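PDB 4MEA: predicted protein from Acinetobacter sp. RUH2624, which hydrolyses epoxides as a secreted Cif-type virulence factor of the alpha/beta hydrolase fold, probably opening the epoxide ring to a vicinal diol. Local coordinates for residues H182-I196 with R233-H246. Numbering follows the deposited sequence.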
ATOM      1  N   HIS A 182      -3.219  -2.610  -0.012  1.00  3.28           N
ATOM      2  CA  HIS A 182      -3.251  -2.963  -1.423  1.00  7.04           C
ATOM      3  C   HIS A 182      -4.347  -2.213  -2.197  1.00  7.65           C
ATOM      4  O   HIS A 182      -4.210  -1.998  -3.396  1.00  7.45           O
ATOM      5  CB  HIS A 182      -3.320  -4.479  -1.640  1.00  6.04           C
ATOM      6  CG  HIS A 182      -4.685  -5.061  -1.452  1.00 12.14           C
ATOM      7  ND1 HIS A 182      -5.256  -5.233  -0.211  1.00 13.21           N
ATOM      8  CD2 HIS A 182      -5.591  -5.512  -2.351  1.00  9.88           C
ATOM      9  CE1 HIS A 182      -6.458  -5.763  -0.353  1.00 19.39           C
ATOM     10  NE2 HIS A 182      -6.684  -5.946  -1.642  1.00  8.41           N
ATOM     11  N   PHE A 183      -5.416  -1.794  -1.523  1.00  7.20           N
ATOM     12  CA  PHE A 183      -6.449  -1.030  -2.215  1.00 11.31           C
ATOM     13  C   PHE A 183      -5.865   0.294  -2.717  1.00  9.36           C
ATOM     14  O   PHE A 183      -6.283   0.813  -3.758  1.00 11.58           O
ATOM     15  CB  PHE A 183      -7.680  -0.780  -1.329  1.00  7.56           C
ATOM     16  CG  PHE A 183      -8.444  -2.031  -0.960  1.00 14.71           C
ATOM     17  CD1 PHE A 183      -9.263  -2.662  -1.885  1.00 16.42           C
ATOM     18  CD2 PHE A 183      -8.371  -2.554   0.323  1.00 16.96           C
ATOM     19  CE1 PHE A 183      -9.982  -3.807  -1.546  1.00 12.72           C
ATOM     20  CE2 PHE A 183      -9.090  -3.693   0.666  1.00 15.09           C
ATOM     21  CZ  PHE A 183      -9.900  -4.319  -0.277  1.00 15.69           C
ATOM     22  N   GLY A 184      -4.890   0.827  -1.981  1.00  8.29           N
ATOM     23  CA  GLY A 184      -4.204   2.041  -2.395  1.00  5.50           C
ATOM     24  C   GLY A 184      -3.148   1.797  -3.459  1.00  8.22           C
ATOM     25  O   GLY A 184      -3.123   2.467  -4.496  1.00  5.96           O
ATOM     26  N   TYR A 185      -2.254   0.847  -3.202  1.00  3.04           N
ATOM     27  CA  TYR A 185      -1.183   0.543  -4.155  1.00  5.55           C
ATOM     28  C   TYR A 185      -1.750   0.172  -5.529  1.00  5.92           C
ATOM     29  O   TYR A 185      -1.265   0.653  -6.558  1.00  7.14           O
ATOM     30  CB  TYR A 185      -0.288  -0.580  -3.612  1.00  8.15           C
ATOM     31  CG  TYR A 185       0.806  -1.060  -4.562  1.00  6.71           C
ATOM     32  CD1 TYR A 185       1.741  -0.172  -5.102  1.00 12.21           C
ATOM     33  CD2 TYR A 185       0.925  -2.401  -4.879  1.00  4.77           C
ATOM     34  CE1 TYR A 185       2.757  -0.621  -5.948  1.00 10.31           C
ATOM     35  CE2 TYR A 185       1.936  -2.861  -5.727  1.00  7.70           C
ATOM     36  CZ  TYR A 185       2.839  -1.968  -6.260  1.00 10.06           C
ATOM     37  OH  TYR A 185       3.843  -2.425  -7.087  1.00  7.45           O
ATOM     38  N   PHE A 186      -2.801  -0.650  -5.543  1.00  8.22           N
ATOM     39  CA  PHE A 186      -3.382  -1.132  -6.800  1.00  8.49           C
ATOM     40  C   PHE A 186      -4.145  -0.045  -7.578  1.00 12.02           C
ATOM     41  O   PHE A 186      -4.463  -0.228  -8.746  1.00 10.22           O
ATOM     42  CB  PHE A 186      -4.291  -2.350  -6.569  1.00  4.93           C
ATOM     43  CG  PHE A 186      -3.557  -3.610  -6.155  1.00  9.68           C
ATOM     44  CD1 PHE A 186      -2.174  -3.691  -6.226  1.00  8.82           C
ATOM     45  CD2 PHE A 186      -4.265  -4.727  -5.713  1.00  9.50           C
ATOM     46  CE1 PHE A 186      -1.507  -4.867  -5.858  1.00  7.48           C
ATOM     47  CE2 PHE A 186      -3.600  -5.905  -5.328  1.00  2.71           C
ATOM     48  CZ  PHE A 186      -2.225  -5.967  -5.411  1.00  4.83           C
ATOM     49  N   SER A 187      -4.448   1.080  -6.940  1.00  6.05           N
ATOM     50  CA  SER A 187      -5.123   2.164  -7.645  1.00 11.18           C
ATOM     51  C   SER A 187      -4.246   3.407  -7.783  1.00 11.81           C
ATOM     52  O   SER A 187      -4.734   4.480  -8.134  1.00  8.89           O
ATOM     53  CB  SER A 187      -6.452   2.512  -6.958  1.00 12.23           C
ATOM     54  OG  SER A 187      -6.263   2.874  -5.598  1.00 11.24           O
ATOM     55  N   PHE A 188      -2.947   3.245  -7.528  1.00  8.80           N
ATOM     56  CA  PHE A 188      -1.969   4.338  -7.541  1.00  8.09           C
ATOM     57  C   PHE A 188      -1.408   4.453  -8.954  1.00  8.31           C
ATOM     58  O   PHE A 188      -0.426   3.805  -9.285  1.00  9.89           O
ATOM     59  CB  PHE A 188      -0.861   4.008  -6.527  1.00  5.49           C
ATOM     60  CG  PHE A 188       0.115   5.136  -6.239  1.00  3.21           C
ATOM     61  CD1 PHE A 188      -0.295   6.286  -5.590  1.00  8.94           C
ATOM     62  CD2 PHE A 188       1.467   4.996  -6.551  1.00  5.02           C
ATOM     63  CE1 PHE A 188       0.609   7.299  -5.291  1.00 11.58           C
ATOM     64  CE2 PHE A 188       2.375   5.997  -6.251  1.00  9.00           C
ATOM     65  CZ  PHE A 188       1.943   7.156  -5.619  1.00  5.30           C
ATOM     66  N   GLY A 189      -2.058   5.257  -9.793  1.00  9.01           N
ATOM     67  CA  GLY A 189      -1.681   5.356 -11.198  1.00 10.65           C
ATOM     68  C   GLY A 189      -1.552   3.980 -11.830  1.00  6.99           C
ATOM     69  O   GLY A 189      -2.321   3.071 -11.510  1.00  9.24           O
ATOM     70  N   ASP A 190      -0.582   3.818 -12.726  1.00  5.94           N
ATOM     71  CA  ASP A 190      -0.314   2.516 -13.334  1.00  6.68           C
ATOM     72  C   ASP A 190       0.977   1.894 -12.785  1.00 12.05           C
ATOM     73  O   ASP A 190       1.598   1.033 -13.424  1.00  6.92           O
ATOM     74  CB  ASP A 190      -0.283   2.609 -14.872  1.00 10.88           C
ATOM     75  CG  ASP A 190       0.825   3.514 -15.396  1.00 14.85           C
ATOM     76  OD1 ASP A 190       1.448   4.249 -14.600  1.00 10.76           O
ATOM     77  OD2 ASP A 190       1.064   3.500 -16.625  1.00 16.33           O
ATOM     78  N   ILE A 191       1.357   2.330 -11.588  1.00 10.07           N
ATOM     79  CA  ILE A 191       2.600   1.908 -10.950  1.00  9.08           C
ATOM     80  C   ILE A 191       2.623   0.418 -10.596  1.00  8.72           C
ATOM     81  O   ILE A 191       3.619  -0.269 -10.844  1.00  6.38           O
ATOM     82  CB  ILE A 191       2.903   2.773  -9.691  1.00  4.66           C
ATOM     83  CG1 ILE A 191       2.962   4.259 -10.071  1.00  6.48           C
ATOM     84  CG2 ILE A 191       4.211   2.337  -9.040  1.00  7.00           C
ATOM     85  CD1 ILE A 191       4.031   4.596 -11.088  1.00  8.91           C
ATOM     86  N   ALA A 192       1.543  -0.086 -10.007  1.00  8.22           N
ATOM     87  CA  ALA A 192       1.486  -1.511  -9.681  1.00 10.48           C
ATOM     88  C   ALA A 192       1.588  -2.322 -10.972  1.00 11.02           C
ATOM     89  O   ALA A 192       2.359  -3.274 -11.066  1.00  4.20           O
ATOM     90  CB  ALA A 192       0.203  -1.859  -8.936  1.00  6.71           C
ATOM     91  N   GLU A 193       0.806  -1.936 -11.968  1.00  4.61           N
ATOM     92  CA  GLU A 193       0.857  -2.624 -13.258  1.00  6.13           C
ATOM     93  C   GLU A 193       2.289  -2.707 -13.792  1.00 10.51           C
ATOM     94  O   GLU A 193       2.771  -3.785 -14.149  1.00  8.58           O
ATOM     95  CB  GLU A 193      -0.030  -1.918 -14.282  1.00  6.49           C
ATOM     96  CG  GLU A 193       0.191  -2.428 -15.706  1.00  8.88           C
ATOM     97  CD  GLU A 193      -0.483  -1.559 -16.742  1.00 13.82           C
ATOM     98  OE1 GLU A 193      -1.401  -0.783 -16.373  1.00 10.11           O
ATOM     99  OE2 GLU A 193      -0.088  -1.651 -17.926  1.00 13.46           O
ATOM    100  N   LYS A 194       2.962  -1.561 -13.847  1.00  8.60           N
ATOM    101  CA  LYS A 194       4.319  -1.489 -14.388  1.00  9.65           C
ATOM    102  C   LYS A 194       5.355  -2.225 -13.528  1.00 12.31           C
ATOM    103  O   LYS A 194       6.208  -2.957 -14.054  1.00  7.54           O
ATOM    104  CB  LYS A 194       4.734  -0.029 -14.597  1.00  5.49           C
ATOM    105  CG  LYS A 194       4.099   0.647 -15.821  1.00 11.28           C
ATOM    106  CD  LYS A 194       4.651   2.058 -15.974  1.00  6.58           C
ATOM    107  CE  LYS A 194       4.238   2.703 -17.280  1.00  9.98           C
ATOM    108  NZ  LYS A 194       4.864   4.032 -17.400  1.00 10.83           N
ATOM    109  N   GLN A 195       5.292  -2.037 -12.210  1.00  5.84           N
ATOM    110  CA  GLN A 195       6.275  -2.668 -11.333  1.00  5.71           C
ATOM    111  C   GLN A 195       6.109  -4.184 -11.316  1.00  8.42           C
ATOM    112  O   GLN A 195       7.089  -4.930 -11.377  1.00 11.25           O
ATOM    113  CB  GLN A 195       6.182  -2.113  -9.914  1.00  3.90           C
ATOM    114  CG  GLN A 195       6.694  -0.680  -9.790  1.00  5.60           C
ATOM    115  CD  GLN A 195       6.776  -0.220  -8.356  1.00 10.17           C
ATOM    116  OE1 GLN A 195       5.906  -0.523  -7.545  1.00 11.05           O
ATOM    117  NE2 GLN A 195       7.830   0.505  -8.033  1.00  6.99           N
ATOM    118  N   ILE A 196       4.862  -4.633 -11.221  1.00  8.66           N
ATOM    119  CA  ILE A 196       4.584  -6.062 -11.148  1.00  7.39           C
ATOM    120  C   ILE A 196       4.878  -6.752 -12.483  1.00  8.72           C
ATOM    121  O   ILE A 196       5.406  -7.868 -12.500  1.00  9.02           O
ATOM    122  CB  ILE A 196       3.157  -6.338 -10.629  1.00  9.73           C
ATOM    123  CG1 ILE A 196       3.055  -5.888  -9.162  1.00  8.20           C
ATOM    124  CG2 ILE A 196       2.828  -7.821 -10.737  1.00  8.24           C
ATOM    125  CD1 ILE A 196       1.635  -5.872  -8.584  1.00  9.32           C
ATOM    126  N   ARG A 233       1.183  -6.988 -18.807  1.00 12.17           N
ATOM    127  CA  ARG A 233       0.599  -5.682 -18.490  1.00 10.21           C
ATOM    128  C   ARG A 233      -0.909  -5.635 -18.731  1.00 16.12           C
ATOM    129  O   ARG A 233      -1.651  -5.011 -17.963  1.00 13.81           O
ATOM    130  CB  ARG A 233       1.258  -4.553 -19.300  1.00 16.22           C
ATOM    131  CG  ARG A 233       2.770  -4.444 -19.199  1.00 20.19           C
ATOM    132  CD  ARG A 233       3.243  -3.226 -18.414  1.00 25.64           C
ATOM    133  NE  ARG A 233       2.466  -1.995 -18.609  1.00 19.96           N
ATOM    134  CZ  ARG A 233       2.904  -0.902 -19.238  1.00 17.93           C
ATOM    135  NH1 ARG A 233       4.112  -0.868 -19.779  1.00 19.31           N
ATOM    136  NH2 ARG A 233       2.130   0.172 -19.326  1.00 16.11           N
ATOM    137  N   ASP A 234      -1.375  -6.262 -19.811  1.00 11.36           N
ATOM    138  CA  ASP A 234      -2.805  -6.172 -20.121  1.00 17.51           C
ATOM    139  C   ASP A 234      -3.644  -6.848 -19.040  1.00 18.87           C
ATOM    140  O   ASP A 234      -4.687  -6.329 -18.650  1.00 19.60           O
ATOM    141  CB  ASP A 234      -3.139  -6.731 -21.509  1.00 21.72           C
ATOM    142  CG  ASP A 234      -2.964  -8.238 -21.592  1.00 42.78           C
ATOM    143  OD1 ASP A 234      -1.903  -8.733 -21.156  1.00 51.10           O
ATOM    144  OD2 ASP A 234      -3.886  -8.928 -22.089  1.00 39.43           O
ATOM    145  N   LYS A 235      -3.186  -7.994 -18.549  1.00  7.85           N
ATOM    146  CA  LYS A 235      -3.913  -8.695 -17.492  1.00 14.01           C
ATOM    147  C   LYS A 235      -3.831  -7.933 -16.160  1.00 11.88           C
ATOM    148  O   LYS A 235      -4.804  -7.851 -15.417  1.00 15.84           O
ATOM    149  CB  LYS A 235      -3.398 -10.128 -17.348  1.00 13.04           C
ATOM    150  CG  LYS A 235      -3.737 -11.022 -18.548  1.00  9.94           C
ATOM    151  CD  LYS A 235      -5.250 -11.294 -18.610  1.00  7.17           C
ATOM    152  CE  LYS A 235      -5.698 -11.692 -20.028  1.00 13.38           C
ATOM    153  NZ  LYS A 235      -7.174 -11.930 -20.092  1.00 11.23           N
ATOM    154  N   LEU A 236      -2.665  -7.376 -15.860  1.00  8.92           N
ATOM    155  CA  LEU A 236      -2.499  -6.575 -14.651  1.00 13.59           C
ATOM    156  C   LEU A 236      -3.305  -5.290 -14.733  1.00 11.39           C
ATOM    157  O   LEU A 236      -3.933  -4.884 -13.758  1.00 10.90           O
ATOM    158  CB  LEU A 236      -1.023  -6.260 -14.410  1.00  8.55           C
ATOM    159  CG  LEU A 236      -0.199  -7.491 -14.029  1.00 10.71           C
ATOM    160  CD1 LEU A 236       1.284  -7.187 -14.123  1.00  5.19           C
ATOM    161  CD2 LEU A 236      -0.578  -7.978 -12.617  1.00  8.45           C
ATOM    162  N   LYS A 237      -3.305  -4.652 -15.899  1.00  6.47           N
ATOM    163  CA  LYS A 237      -4.111  -3.440 -16.064  1.00 15.19           C
ATOM    164  C   LYS A 237      -5.591  -3.706 -15.735  1.00 11.51           C
ATOM    165  O   LYS A 237      -6.223  -2.942 -15.002  1.00 10.80           O
ATOM    166  CB  LYS A 237      -3.977  -2.873 -17.478  1.00 10.77           C
ATOM    167  CG  LYS A 237      -4.642  -1.508 -17.661  1.00 12.27           C
ATOM    168  CD  LYS A 237      -4.521  -1.023 -19.101  1.00 19.39           C
ATOM    169  CE  LYS A 237      -5.049   0.403 -19.238  1.00 34.69           C
ATOM    170  NZ  LYS A 237      -4.658   1.025 -20.535  1.00 42.86           N
ATOM    171  N   ALA A 238      -6.134  -4.793 -16.277  1.00  8.19           N
ATOM    172  CA  ALA A 238      -7.508  -5.196 -15.986  1.00  7.50           C
ATOM    173  C   ALA A 238      -7.715  -5.464 -14.490  1.00  8.21           C
ATOM    174  O   ALA A 238      -8.657  -4.954 -13.881  1.00  7.53           O
ATOM    175  CB  ALA A 238      -7.863  -6.424 -16.787  1.00 13.86           C
ATOM    176  N   ALA A 239      -6.845  -6.280 -13.903  1.00  7.25           N
ATOM    177  CA  ALA A 239      -6.941  -6.561 -12.476  1.00  8.18           C
ATOM    178  C   ALA A 239      -7.020  -5.267 -11.667  1.00  8.38           C
ATOM    179  O   ALA A 239      -7.855  -5.123 -10.767  1.00 10.41           O
ATOM    180  CB  ALA A 239      -5.748  -7.399 -12.018  1.00  9.92           C
ATOM    181  N   PHE A 240      -6.148  -4.320 -11.975  1.00  9.54           N
ATOM    182  CA  PHE A 240      -6.091  -3.122 -11.151  1.00 11.69           C
ATOM    183  C   PHE A 240      -7.203  -2.131 -11.526  1.00  9.63           C
ATOM    184  O   PHE A 240      -7.496  -1.193 -10.777  1.00  8.57           O
ATOM    185  CB  PHE A 240      -4.673  -2.521 -11.139  1.00  8.65           C
ATOM    186  CG  PHE A 240      -3.607  -3.502 -10.659  1.00 10.72           C
ATOM    187  CD1 PHE A 240      -3.855  -4.343  -9.583  1.00  7.28           C
ATOM    188  CD2 PHE A 240      -2.384  -3.604 -11.308  1.00  5.68           C
ATOM    189  CE1 PHE A 240      -2.885  -5.252  -9.149  1.00  9.20           C
ATOM    190  CE2 PHE A 240      -1.418  -4.509 -10.880  1.00  8.09           C
ATOM    191  CZ  PHE A 240      -1.669  -5.332  -9.795  1.00  9.24           C
ATOM    192  N   GLY A 241      -7.870  -2.367 -12.656  1.00  6.21           N
ATOM    193  CA  GLY A 241      -9.081  -1.607 -12.944  1.00  4.96           C
ATOM    194  C   GLY A 241     -10.152  -1.799 -11.869  1.00  6.87           C
ATOM    195  O   GLY A 241     -10.866  -0.854 -11.526  1.00  6.60           O
ATOM    196  N   TYR A 242     -10.275  -3.019 -11.337  1.00 10.55           N
ATOM    197  CA  TYR A 242     -11.244  -3.276 -10.263  1.00  8.09           C
ATOM    198  C   TYR A 242     -10.936  -2.385  -9.080  1.00  8.02           C
ATOM    199  O   TYR A 242     -11.844  -1.883  -8.415  1.00 11.70           O
ATOM    200  CB  TYR A 242     -11.248  -4.757  -9.843  1.00  8.72           C
ATOM    201  CG  TYR A 242     -11.859  -5.655 -10.897  1.00  8.31           C
ATOM    202  CD1 TYR A 242     -13.219  -5.953 -10.877  1.00  4.71           C
ATOM    203  CD2 TYR A 242     -11.084  -6.170 -11.931  1.00 10.04           C
ATOM    204  CE1 TYR A 242     -13.791  -6.764 -11.850  1.00 12.35           C
ATOM    205  CE2 TYR A 242     -11.650  -6.970 -12.918  1.00 13.05           C
ATOM    206  CZ  TYR A 242     -13.004  -7.262 -12.869  1.00 11.27           C
ATOM    207  OH  TYR A 242     -13.575  -8.054 -13.844  1.00  9.18           O
ATOM    208  N   TYR A 243      -9.642  -2.165  -8.839  1.00  5.69           N
ATOM    209  CA  TYR A 243      -9.215  -1.369  -7.699  1.00  3.47           C
ATOM    210  C   TYR A 243      -9.404   0.128  -7.937  1.00  9.26           C
ATOM    211  O   TYR A 243      -9.860   0.845  -7.038  1.00  8.77           O
ATOM    212  CB  TYR A 243      -7.781  -1.739  -7.268  1.00  5.96           C
ATOM    213  CG  TYR A 243      -7.728  -3.145  -6.712  1.00 10.19           C
ATOM    214  CD1 TYR A 243      -7.956  -3.387  -5.360  1.00  8.03           C
ATOM    215  CD2 TYR A 243      -7.512  -4.241  -7.550  1.00 11.03           C
ATOM    216  CE1 TYR A 243      -7.946  -4.685  -4.847  1.00 10.64           C
ATOM    217  CE2 TYR A 243      -7.500  -5.546  -7.045  1.00 10.67           C
ATOM    218  CZ  TYR A 243      -7.715  -5.758  -5.695  1.00  6.44           C
ATOM    219  OH  TYR A 243      -7.706  -7.042  -5.185  1.00 12.41           O
ATOM    220  N   ARG A 244      -9.084   0.597  -9.142  1.00 11.15           N
ATOM    221  CA  ARG A 244      -9.371   1.991  -9.521  1.00  8.75           C
ATOM    222  C   ARG A 244     -10.867   2.273  -9.425  1.00 11.10           C
ATOM    223  O   ARG A 244     -11.290   3.389  -9.092  1.00  9.63           O
ATOM    224  CB  ARG A 244      -8.914   2.281 -10.960  1.00  7.95           C
ATOM    225  CG  ARG A 244      -7.430   2.185 -11.178  1.00 10.94           C
ATOM    226  CD  ARG A 244      -7.034   2.635 -12.595  1.00 11.80           C
ATOM    227  NE  ARG A 244      -7.416   1.703 -13.658  1.00  8.47           N
ATOM    228  CZ  ARG A 244      -6.717   0.624 -14.012  1.00 13.74           C
ATOM    229  NH1 ARG A 244      -5.609   0.295 -13.357  1.00 10.15           N
ATOM    230  NH2 ARG A 244      -7.139  -0.143 -15.013  1.00 11.46           N
ATOM    231  N   SER A 245     -11.667   1.257  -9.725  1.00 12.23           N
ATOM    232  CA  SER A 245     -13.113   1.413  -9.770  1.00 14.97           C
ATOM    233  C   SER A 245     -13.804   1.202  -8.426  1.00 15.56           C
ATOM    234  O   SER A 245     -15.029   1.250  -8.355  1.00 11.28           O
ATOM    235  CB  SER A 245     -13.718   0.446 -10.791  1.00 17.07           C
ATOM    236  OG  SER A 245     -13.456   0.860 -12.120  1.00 12.24           O
ATOM    237  N   HIS A 246     -13.040   0.951  -7.366  1.00 12.35           N
ATOM    238  CA  HIS A 246     -13.656   0.634  -6.071  1.00  6.15           C
ATOM    239  C   HIS A 246     -14.505   1.781  -5.488  1.00 11.00           C
ATOM    240  O   HIS A 246     -15.531   1.535  -4.847  1.00 12.90           O
ATOM    241  CB  HIS A 246     -12.612   0.147  -5.053  1.00  6.97           C
ATOM    242  CG  HIS A 246     -12.467  -1.350  -4.993  1.00 12.87           C
ATOM    243  ND1 HIS A 246     -11.279  -1.970  -4.672  1.00 14.10           N
ATOM    244  CD2 HIS A 246     -13.368  -2.345  -5.185  1.00  6.82           C
ATOM    245  CE1 HIS A 246     -11.447  -3.281  -4.687  1.00 16.81           C
ATOM    246  NE2 HIS A 246     -12.707  -3.538  -4.991  1.00  8.41           N
TER
HETATM  247  O   HOH W   1      -9.142  -0.012  -4.520  1.00  8.02           O
HETATM  248  O   HOH W   2      -4.336   1.289 -11.026  1.00 12.37           O
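Phe186 meets Tyr243 and Phe240 at the centre of an aromatic cluster that joins two helical parts of the cap inserted into this alpha/beta hydrolase fold. Helix 191-196 runs roughly antiparallel to helix 233-244, at 148°, and the type I turn Tyr185-Phe188 sets Phe186 against the latter. Phe186 makes a T-shaped contact with Tyr243, its CD2 lying over the centre of the tyrosine ring with the planes 75° apart. One face of Phe186 also takes CE1 of Phe240, 3.4 Å from Phe186 CD1, while Phe203 of helix 200-211 packs nearby; a flat ring suits this place because its edge and its face are both used. Phe240 receives the small methyl of Ala192 over one face, a CH-pi contact, and Ile196 CD1 reaches Phe240 CZ at 3.6 Å. Two waters bridge the segments: one donates to the carbonyls of Phe183 and Tyr243 and also bonds His246 ND1, whose NE2 is held by Thr138; the other donates to Phe186 O and Gly189 O and accepts from Arg244 NH1, 2.8 Å away.

The far end is polar, with Arg233 and Lys237 on the solvent side. Arg233, long and flexible, bends at chi2 and chi3 to turn its guanidinium back toward Glu193, with the aliphatic CG of Lys194 over its face. Glu193 is still enclosed: with CG anti to the backbone N (chi1 169°), its methylenes pack near Leu236 and Phe240, OE1 lies against Lys237 CB, and OE2 accepts a nearly straight bond from Arg233 NE at 2.7 Å, on the anti side, tilted out of the carboxylate plane.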